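Local coordinates for protein endolytic peptidoglycan transglycosylase RlpA (PDB 6I05) that cleaves peptidoglycan glycan strands as a lytic transglycosylase, preferring naked strands without stem peptides, and carries a SPOR domain that recognises denuded glycan, at residues G3-A17 and L44-V58. Residues are numbered along the deposited sequence; the frame is centred on the assembly and turned at random.
Sequences GLYLQVGAFANPDAA and LHRVRLGPIGSADEV
Strand 4-11 and strand 42-52, here from Leu-44, are the two central, antiparallel strands of the four-stranded SPOR-domain sheet, and a beta bulge between Leu-4 and Leu-6 shifts their register by one. At one end Leu-4 N donates to Ile-52 O (3.0 Å); at the other His-45 N donates to Phe-11 O (2.8 Å).

On one face, Gln-7 meets Arg-48. Gln-7 CG lies anti to the backbone N (chi1 178°), and the extended chain brings OE1 to the guanidinium edge. There Arg-48 NE (2.8 Å) and NH2 (3.0 Å) both donate to Gln-7 OE1, which lies within 2° of the guanidinium plane. Arg-46 CZ lies over one face of the Arg-48 guanidinium, toward its rim, and Arg-46 NH2 is hydrogen-bonded to Ser-35 OG. Near the bulge, Pro-51, after a cis peptide, lays its CA over the Tyr-5 ring, 4.0 Å from the centroid.

On the other face Leu-6 packs against helix 55-67. Its CD2 meets Val-58 CG1 at 3.9 Å, and its CB lies beside Leu-49 CG. At the far end, Pro-14 CB covers one face of the His-45 ring, while Ala-17 CB packs on His-45 CB (3.6 Å). His-45 ND1 is hydrogen-bonded to Ser-36 OG.

The strand pair thus has a largely apolar face that the helices cover, and one carrying Gln-7 and the arginines, where two bonds to one oxygen should keep the Arg-48 guanidinium edge-on to it.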
ATOM      1  N   GLY A   3      11.384   9.267   5.025  1.00 21.62           N
ATOM      2  CA  GLY A   3      10.834   7.927   5.118  1.00 18.44           C
ATOM      3  C   GLY A   3      10.512   7.273   3.785  1.00 15.91           C
ATOM      4  O   GLY A   3      10.379   7.936   2.756  1.00 17.62           O
ATOM      5  N   LEU A   4      10.373   5.954   3.809  1.00 13.12           N
ATOM      6  CA  LEU A   4      10.169   5.147   2.615  1.00 11.41           C
ATOM      7  C   LEU A   4       8.713   4.695   2.539  1.00  9.96           C
ATOM      8  O   LEU A   4       8.065   4.472   3.564  1.00 10.80           O
ATOM      9  CB  LEU A   4      11.098   3.936   2.667  1.00 11.96           C
ATOM     10  CG  LEU A   4      12.576   4.326   2.704  1.00 13.87           C
ATOM     11  CD1 LEU A   4      13.434   3.109   3.003  1.00 15.90           C
ATOM     12  CD2 LEU A   4      12.998   4.965   1.389  1.00 15.24           C
ATOM     13  N   TYR A   5       8.201   4.533   1.317  1.00 10.47           N
ATOM     14  CA  TYR A   5       6.799   4.190   1.126  1.00 10.55           C
ATOM     15  C   TYR A   5       6.662   3.032   0.155  1.00 10.27           C
ATOM     16  O   TYR A   5       7.429   2.913  -0.804  1.00 11.00           O
ATOM     17  CB  TYR A   5       6.008   5.377   0.579  1.00 12.11           C
ATOM     18  CG  TYR A   5       5.885   6.517   1.554  1.00 12.01           C
ATOM     19  CD1 TYR A   5       6.882   7.470   1.667  1.00 13.27           C
ATOM     20  CD2 TYR A   5       4.762   6.646   2.358  1.00 12.93           C
ATOM     21  CE1 TYR A   5       6.768   8.526   2.560  1.00 14.17           C
ATOM     22  CE2 TYR A   5       4.636   7.690   3.255  1.00 14.04           C
ATOM     23  CZ  TYR A   5       5.639   8.628   3.352  1.00 14.12           C
ATOM     24  OH  TYR A   5       5.500   9.668   4.237  1.00 16.18           O
ATOM     25  N   LEU A   6       5.661   2.190   0.404  1.00  9.85           N
ATOM     26  CA  LEU A   6       5.291   1.102  -0.490  1.00  9.86           C
ATOM     27  C   LEU A   6       3.890   1.354  -1.024  1.00 10.18           C
ATOM     28  O   LEU A   6       3.048   1.944  -0.341  1.00 11.38           O
ATOM     29  CB  LEU A   6       5.280  -0.246   0.241  1.00 10.36           C
ATOM     30  CG  LEU A   6       6.631  -0.811   0.666  1.00 10.11           C
ATOM     31  CD1 LEU A   6       6.440  -1.975   1.624  1.00 11.13           C
ATOM     32  CD2 LEU A   6       7.423  -1.239  -0.563  1.00 10.43           C
ATOM     33  N   GLN A   7       3.649   0.903  -2.253  1.00  9.87           N
ATOM     34  CA  GLN A   7       2.306   0.820  -2.812  1.00 10.01           C
ATOM     35  C   GLN A   7       1.975  -0.652  -3.006  1.00 10.40           C
ATOM     36  O   GLN A   7       2.802  -1.419  -3.510  1.00 11.80           O
ATOM     37  CB  GLN A   7       2.193   1.569  -4.138  1.00 10.81           C
ATOM     38  CG  GLN A   7       0.813   1.476  -4.775  1.00 11.65           C
ATOM     39  CD  GLN A   7       0.606   2.533  -5.833  1.00 12.54           C
ATOM     40  OE1 GLN A   7       0.831   3.720  -5.590  1.00 13.02           O
ATOM     41  NE2 GLN A   7       0.188   2.111  -7.021  1.00 14.80           N
ATOM     42  N   VAL A   8       0.773  -1.045  -2.591  1.00 11.80           N
ATOM     43  CA  VAL A   8       0.377  -2.443  -2.614  1.00 13.89           C
ATOM     44  C   VAL A   8      -0.696  -2.735  -3.661  1.00 14.97           C
ATOM     45  O   VAL A   8      -0.794  -3.873  -4.134  1.00 17.52           O
ATOM     46  CB  VAL A   8      -0.060  -2.921  -1.213  1.00 15.36           C
ATOM     47  CG1 VAL A   8      -0.308  -4.424  -1.186  1.00 17.18           C
ATOM     48  CG2 VAL A   8       0.997  -2.539  -0.176  1.00 16.75           C
ATOM     49  N   GLY A   9      -1.498  -1.748  -4.033  1.00 13.17           N
ATOM     50  CA  GLY A   9      -2.482  -1.920  -5.082  1.00 13.85           C
ATOM     51  C   GLY A   9      -3.024  -0.569  -5.476  1.00 13.22           C
ATOM     52  O   GLY A   9      -2.790   0.443  -4.811  1.00 13.06           O
ATOM     53  N   ALA A  10      -3.767  -0.568  -6.570  1.00 14.11           N
ATOM     54  CA  ALA A  10      -4.421   0.634  -7.054  1.00 15.15           C
ATOM     55  C   ALA A  10      -5.716   0.187  -7.710  1.00 16.26           C
ATOM     56  O   ALA A  10      -5.712  -0.774  -8.484  1.00 18.44           O
ATOM     57  CB  ALA A  10      -3.525   1.368  -8.057  1.00 17.05           C
ATOM     58  N   PHE A  11      -6.815   0.857  -7.376  1.00 14.74           N
ATOM     59  CA  PHE A  11      -8.146   0.362  -7.699  1.00 15.09           C
ATOM     60  C   PHE A  11      -9.024   1.491  -8.208  1.00 16.61           C
ATOM     61  O   PHE A  11      -8.936   2.624  -7.740  1.00 16.38           O
ATOM     62  CB  PHE A  11      -8.827  -0.229  -6.457  1.00 16.76           C
ATOM     63  CG  PHE A  11      -8.035  -1.316  -5.798  1.00 17.14           C
ATOM     64  CD1 PHE A  11      -7.117  -1.017  -4.804  1.00 16.82           C
ATOM     65  CD2 PHE A  11      -8.202  -2.641  -6.176  1.00 18.77           C
ATOM     66  CE1 PHE A  11      -6.377  -2.017  -4.199  1.00 17.75           C
ATOM     67  CE2 PHE A  11      -7.463  -3.649  -5.571  1.00 19.79           C
ATOM     68  CZ  PHE A  11      -6.551  -3.333  -4.580  1.00 19.40           C
ATOM     69  N   ALA A  12      -9.906   1.156  -9.154  1.00 18.52           N
ATOM     70  CA  ALA A  12     -10.963   2.080  -9.550  1.00 20.23           C
ATOM     71  C   ALA A  12     -12.081   2.133  -8.514  1.00 21.23           C
ATOM     72  O   ALA A  12     -12.720   3.178  -8.348  1.00 23.42           O
ATOM     73  CB  ALA A  12     -11.527   1.676 -10.914  1.00 21.78           C
ATOM     74  N   ASN A  13     -12.322   1.029  -7.809  1.00 22.33           N
ATOM     75  CA  ASN A  13     -13.417   0.940  -6.848  1.00 23.95           C
ATOM     76  C   ASN A  13     -12.905   1.300  -5.460  1.00 22.07           C
ATOM     77  O   ASN A  13     -11.987   0.635  -4.963  1.00 20.98           O
ATOM     78  CB  ASN A  13     -13.980  -0.477  -6.845  1.00 28.44           C
ATOM     79  CG  ASN A  13     -14.897  -0.756  -5.662  1.00 32.24           C
ATOM     80  OD1 ASN A  13     -15.510   0.149  -5.095  1.00 33.96           O
ATOM     81  ND2 ASN A  13     -15.003  -2.028  -5.294  1.00 34.50           N
ATOM     82  N   PRO A  14     -13.456   2.322  -4.798  1.00 21.37           N
ATOM     83  CA  PRO A  14     -12.928   2.693  -3.475  1.00 21.43           C
ATOM     84  C   PRO A  14     -13.132   1.631  -2.407  1.00 19.32           C
ATOM     85  O   PRO A  14     -12.317   1.545  -1.481  1.00 18.15           O
ATOM     86  CB  PRO A  14     -13.668   3.995  -3.143  1.00 22.47           C
ATOM     87  CG  PRO A  14     -14.910   3.928  -3.943  1.00 22.93           C
ATOM     88  CD  PRO A  14     -14.554   3.210  -5.219  1.00 22.14           C
ATOM     89  N   ASP A  15     -14.191   0.822  -2.499  1.00 19.02           N
ATOM     90  CA  ASP A  15     -14.381  -0.245  -1.519  1.00 19.81           C
ATOM     91  C   ASP A  15     -13.234  -1.243  -1.573  1.00 18.02           C
ATOM     92  O   ASP A  15     -12.795  -1.754  -0.535  1.00 17.41           O
ATOM     93  CB  ASP A  15     -15.697  -0.974  -1.775  1.00 21.88           C
ATOM     94  CG  ASP A  15     -16.898  -0.270  -1.171  1.00 24.84           C
ATOM     95  OD1 ASP A  15     -16.737   0.772  -0.503  1.00 25.33           O
ATOM     96  OD2 ASP A  15     -18.015  -0.778  -1.379  1.00 27.05           O
ATOM     97  N   ALA A  16     -12.740  -1.542  -2.778  1.00 17.29           N
ATOM     98  CA  ALA A  16     -11.622  -2.468  -2.904  1.00 17.10           C
ATOM     99  C   ALA A  16     -10.360  -1.884  -2.289  1.00 15.05           C
ATOM    100  O   ALA A  16      -9.585  -2.601  -1.646  1.00 14.55           O
ATOM    101  CB  ALA A  16     -11.401  -2.823  -4.376  1.00 18.48           C
ATOM    102  N   ALA A  17     -10.129  -0.584  -2.490  1.00 14.38           N
ATOM    103  CA  ALA A  17      -8.979   0.070  -1.876  1.00 13.45           C
ATOM    104  C   ALA A  17      -9.109   0.086  -0.359  1.00 13.52           C
ATOM    105  O   ALA A  17      -8.151  -0.224   0.357  1.00 13.12           O
ATOM    106  CB  ALA A  17      -8.816   1.483  -2.432  1.00 14.57           C
ATOM    107  N   LEU A  44      -8.183   6.952  -9.493  1.00 13.39           N
ATOM    108  CA  LEU A  44      -7.369   5.796  -9.152  1.00 13.84           C
ATOM    109  C   LEU A  44      -7.048   5.881  -7.669  1.00 12.20           C
ATOM    110  O   LEU A  44      -6.458   6.870  -7.219  1.00 12.76           O
ATOM    111  CB  LEU A  44      -6.078   5.801  -9.969  1.00 16.12           C
ATOM    112  CG  LEU A  44      -5.216   4.550  -9.807  1.00 17.15           C
ATOM    113  CD1 LEU A  44      -5.947   3.315 -10.328  1.00 18.85           C
ATOM    114  CD2 LEU A  44      -3.866   4.735 -10.496  1.00 18.73           C
ATOM    115  N   HIS A  45      -7.443   4.856  -6.915  1.00 12.19           N
ATOM    116  CA  HIS A  45      -7.261   4.813  -5.466  1.00 11.79           C
ATOM    117  C   HIS A  45      -6.052   3.936  -5.161  1.00 11.84           C
ATOM    118  O   HIS A  45      -6.135   2.707  -5.249  1.00 12.93           O
ATOM    119  CB  HIS A  45      -8.507   4.237  -4.793  1.00 12.68           C
ATOM    120  CG  HIS A  45      -9.755   4.996  -5.098  1.00 14.38           C
ATOM    121  ND1 HIS A  45     -10.040   6.214  -4.519  1.00 14.62           N
ATOM    122  CD2 HIS A  45     -10.795   4.711  -5.915  1.00 16.63           C
ATOM    123  CE1 HIS A  45     -11.202   6.649  -4.969  1.00 16.74           C
ATOM    124  NE2 HIS A  45     -11.677   5.760  -5.822  1.00 17.15           N
ATOM    125  N   ARG A  46      -4.938   4.557  -4.792  1.00 10.46           N
ATOM    126  CA  ARG A  46      -3.686   3.848  -4.551  1.00 10.84           C
ATOM    127  C   ARG A  46      -3.542   3.554  -3.070  1.00 10.31           C
ATOM    128  O   ARG A  46      -3.673   4.456  -2.241  1.00 13.20           O
ATOM    129  CB  ARG A  46      -2.505   4.687  -5.037  1.00 11.80           C
ATOM    130  CG  ARG A  46      -2.725   5.101  -6.490  1.00 16.08           C
ATOM    131  CD  ARG A  46      -1.799   6.152  -7.016  1.00 19.19           C
ATOM    132  NE  ARG A  46      -1.753   7.351  -6.191  1.00 17.95           N
ATOM    133  CZ  ARG A  46      -0.896   8.330  -6.423  1.00 18.17           C
ATOM    134  NH1 ARG A  46      -0.076   8.236  -7.464  1.00 20.35           N
ATOM    135  NH2 ARG A  46      -0.836   9.374  -5.618  1.00 18.61           N
ATOM    136  N   VAL A  47      -3.274   2.299  -2.736  1.00  9.82           N
ATOM    137  CA  VAL A  47      -3.141   1.881  -1.346  1.00  9.58           C
ATOM    138  C   VAL A  47      -1.660   1.824  -1.014  1.00  8.99           C
ATOM    139  O   VAL A  47      -0.905   1.067  -1.638  1.00 10.14           O
ATOM    140  CB  VAL A  47      -3.828   0.532  -1.094  1.00 11.55           C
ATOM    141  CG1 VAL A  47      -3.691   0.137   0.369  1.00 13.07           C
ATOM    142  CG2 VAL A  47      -5.298   0.600  -1.497  1.00 12.91           C
ATOM    143  N   ARG A  48      -1.239   2.633  -0.046  1.00  9.51           N
ATOM    144  CA  ARG A  48       0.163   2.841   0.262  1.00  9.56           C
ATOM    145  C   ARG A  48       0.404   2.680   1.753  1.00  9.50           C
ATOM    146  O   ARG A  48      -0.523   2.702   2.568  1.00 10.26           O
ATOM    147  CB  ARG A  48       0.611   4.234  -0.187  1.00  9.89           C
ATOM    148  CG  ARG A  48       0.590   4.371  -1.687  1.00 10.48           C
ATOM    149  CD  ARG A  48       0.987   5.739  -2.159  1.00 11.28           C
ATOM    150  NE  ARG A  48       1.199   5.687  -3.601  1.00 11.36           N
ATOM    151  CZ  ARG A  48       1.760   6.648  -4.318  1.00 13.33           C
ATOM    152  NH1 ARG A  48       2.144   7.779  -3.744  1.00 16.30           N
ATOM    153  NH2 ARG A  48       1.937   6.464  -5.618  1.00 15.45           N
ATOM    154  N   LEU A  49       1.672   2.514   2.107  1.00 10.58           N
ATOM    155  CA  LEU A  49       2.018   2.494   3.520  1.00 12.10           C
ATOM    156  C   LEU A  49       3.372   3.144   3.739  1.00  9.92           C
ATOM    157  O   LEU A  49       4.230   3.158   2.854  1.00 10.91           O
ATOM    158  CB  LEU A  49       1.891   1.114   4.155  1.00 15.73           C
ATOM    159  CG  LEU A  49       2.855   0.128   3.548  1.00 16.05           C
ATOM    160  CD1 LEU A  49       4.020  -0.069   4.478  1.00 18.55           C
ATOM    161  CD2 LEU A  49       2.161  -1.191   3.313  1.00 20.15           C
ATOM    162  N   GLY A  50       3.532   3.718   4.923  1.00 10.72           N
ATOM    163  CA  GLY A  50       4.726   4.436   5.270  1.00 11.45           C
ATOM    164  C   GLY A  50       4.367   5.685   6.043  1.00 12.44           C
ATOM    165  O   GLY A  50       3.188   5.988   6.237  1.00 14.22           O
ATOM    166  N   PRO A  51       5.379   6.455   6.483  1.00 11.43           N
ATOM    167  CA  PRO A  51       6.795   6.273   6.143  1.00 11.21           C
ATOM    168  C   PRO A  51       7.483   5.177   6.948  1.00 10.83           C
ATOM    169  O   PRO A  51       7.351   5.104   8.180  1.00 13.53           O
ATOM    170  CB  PRO A  51       7.412   7.632   6.494  1.00 11.56           C
ATOM    171  CG  PRO A  51       6.524   8.185   7.568  1.00 12.82           C
ATOM    172  CD  PRO A  51       5.144   7.701   7.240  1.00 13.04           C
ATOM    173  N   ILE A  52       8.246   4.344   6.258  1.00 10.31           N
ATOM    174  CA  ILE A  52       9.003   3.274   6.891  1.00 10.70           C
ATOM    175  C   ILE A  52      10.423   3.770   7.146  1.00 10.61           C
ATOM    176  O   ILE A  52      11.026   4.446   6.301  1.00 11.63           O
ATOM    177  CB  ILE A  52       8.964   2.016   6.005  1.00 11.92           C
ATOM    178  CG1 ILE A  52       7.517   1.526   5.869  1.00 14.93           C
ATOM    179  CG2 ILE A  52       9.859   0.938   6.571  1.00 12.20           C
ATOM    180  CD1 ILE A  52       7.342   0.387   4.898  1.00 18.08           C
ATOM    181  N   GLY A  53      10.961   3.446   8.322  1.00 11.12           N
ATOM    182  CA  GLY A  53      12.184   4.078   8.771  1.00 11.57           C
ATOM    183  C   GLY A  53      13.483   3.498   8.256  1.00 11.66           C
ATOM    184  O   GLY A  53      14.527   4.100   8.517  1.00 13.13           O
ATOM    185  N   SER A  54      13.474   2.358   7.565  1.00 10.78           N
ATOM    186  CA  SER A  54      14.732   1.793   7.089  1.00 10.76           C
ATOM    187  C   SER A  54      14.447   0.904   5.890  1.00 10.40           C
ATOM    188  O   SER A  54      13.353   0.344   5.753  1.00 10.70           O
ATOM    189  CB  SER A  54      15.456   0.928   8.137  1.00 11.46           C
ATOM    190  OG  SER A  54      14.690  -0.209   8.506  1.00 11.57           O
ATOM    191  N   ALA A  55      15.477   0.713   5.072  1.00 11.29           N
ATOM    192  CA  ALA A  55      15.367  -0.193   3.936  1.00 11.88           C
ATOM    193  C   ALA A  55      15.109  -1.626   4.387  1.00 11.45           C
ATOM    194  O   ALA A  55      14.321  -2.344   3.764  1.00 11.38           O
ATOM    195  CB  ALA A  55      16.635  -0.106   3.090  1.00 14.15           C
ATOM    196  N   ASP A  56      15.758  -2.063   5.469  1.00 11.94           N
ATOM    197  CA  ASP A  56      15.538  -3.427   5.929  1.00 13.03           C
ATOM    198  C   ASP A  56      14.100  -3.636   6.380  1.00 10.96           C
ATOM    199  O   ASP A  56      13.518  -4.697   6.127  1.00 11.15           O
ATOM    200  CB  ASP A  56      16.503  -3.781   7.050  1.00 17.12           C
ATOM    201  CG  ASP A  56      17.894  -4.075   6.541  1.00 22.62           C
ATOM    202  OD1 ASP A  56      18.050  -4.292   5.318  1.00 22.77           O
ATOM    203  OD2 ASP A  56      18.826  -4.087   7.365  1.00 25.22           O
ATOM    204  N   GLU A  57      13.502  -2.642   7.047  1.00 10.67           N
ATOM    205  CA  GLU A  57      12.092  -2.785   7.384  1.00  9.80           C
ATOM    206  C   GLU A  57      11.220  -2.829   6.131  1.00  9.24           C
ATOM    207  O   GLU A  57      10.236  -3.572   6.092  1.00  9.52           O
ATOM    208  CB  GLU A  57      11.626  -1.696   8.352  1.00 10.13           C
ATOM    209  CG  GLU A  57      10.173  -1.929   8.732  1.00 10.54           C
ATOM    210  CD  GLU A  57       9.612  -0.974   9.758  1.00 11.54           C
ATOM    211  OE1 GLU A  57      10.374  -0.234  10.417  1.00 12.24           O
ATOM    212  OE2 GLU A  57       8.369  -0.965   9.888  1.00 12.50           O
ATOM    213  N   VAL A  58      11.557  -2.054   5.092  1.00  9.13           N
ATOM    214  CA  VAL A  58      10.815  -2.165   3.835  1.00  9.83           C
ATOM    215  C   VAL A  58      10.833  -3.602   3.324  1.00 10.37           C
ATOM    216  O   VAL A  58       9.789  -4.163   2.969  1.00 10.25           O
ATOM    217  CB  VAL A  58      11.371  -1.189   2.782  1.00 10.23           C
ATOM    218  CG1 VAL A  58      10.786  -1.514   1.406  1.00 11.76           C
ATOM    219  CG2 VAL A  58      11.080   0.244   3.170  1.00 11.27           C
TER
HETATM  220  O   HOH W   1     -14.084   6.236  -7.409  1.00 30.13           O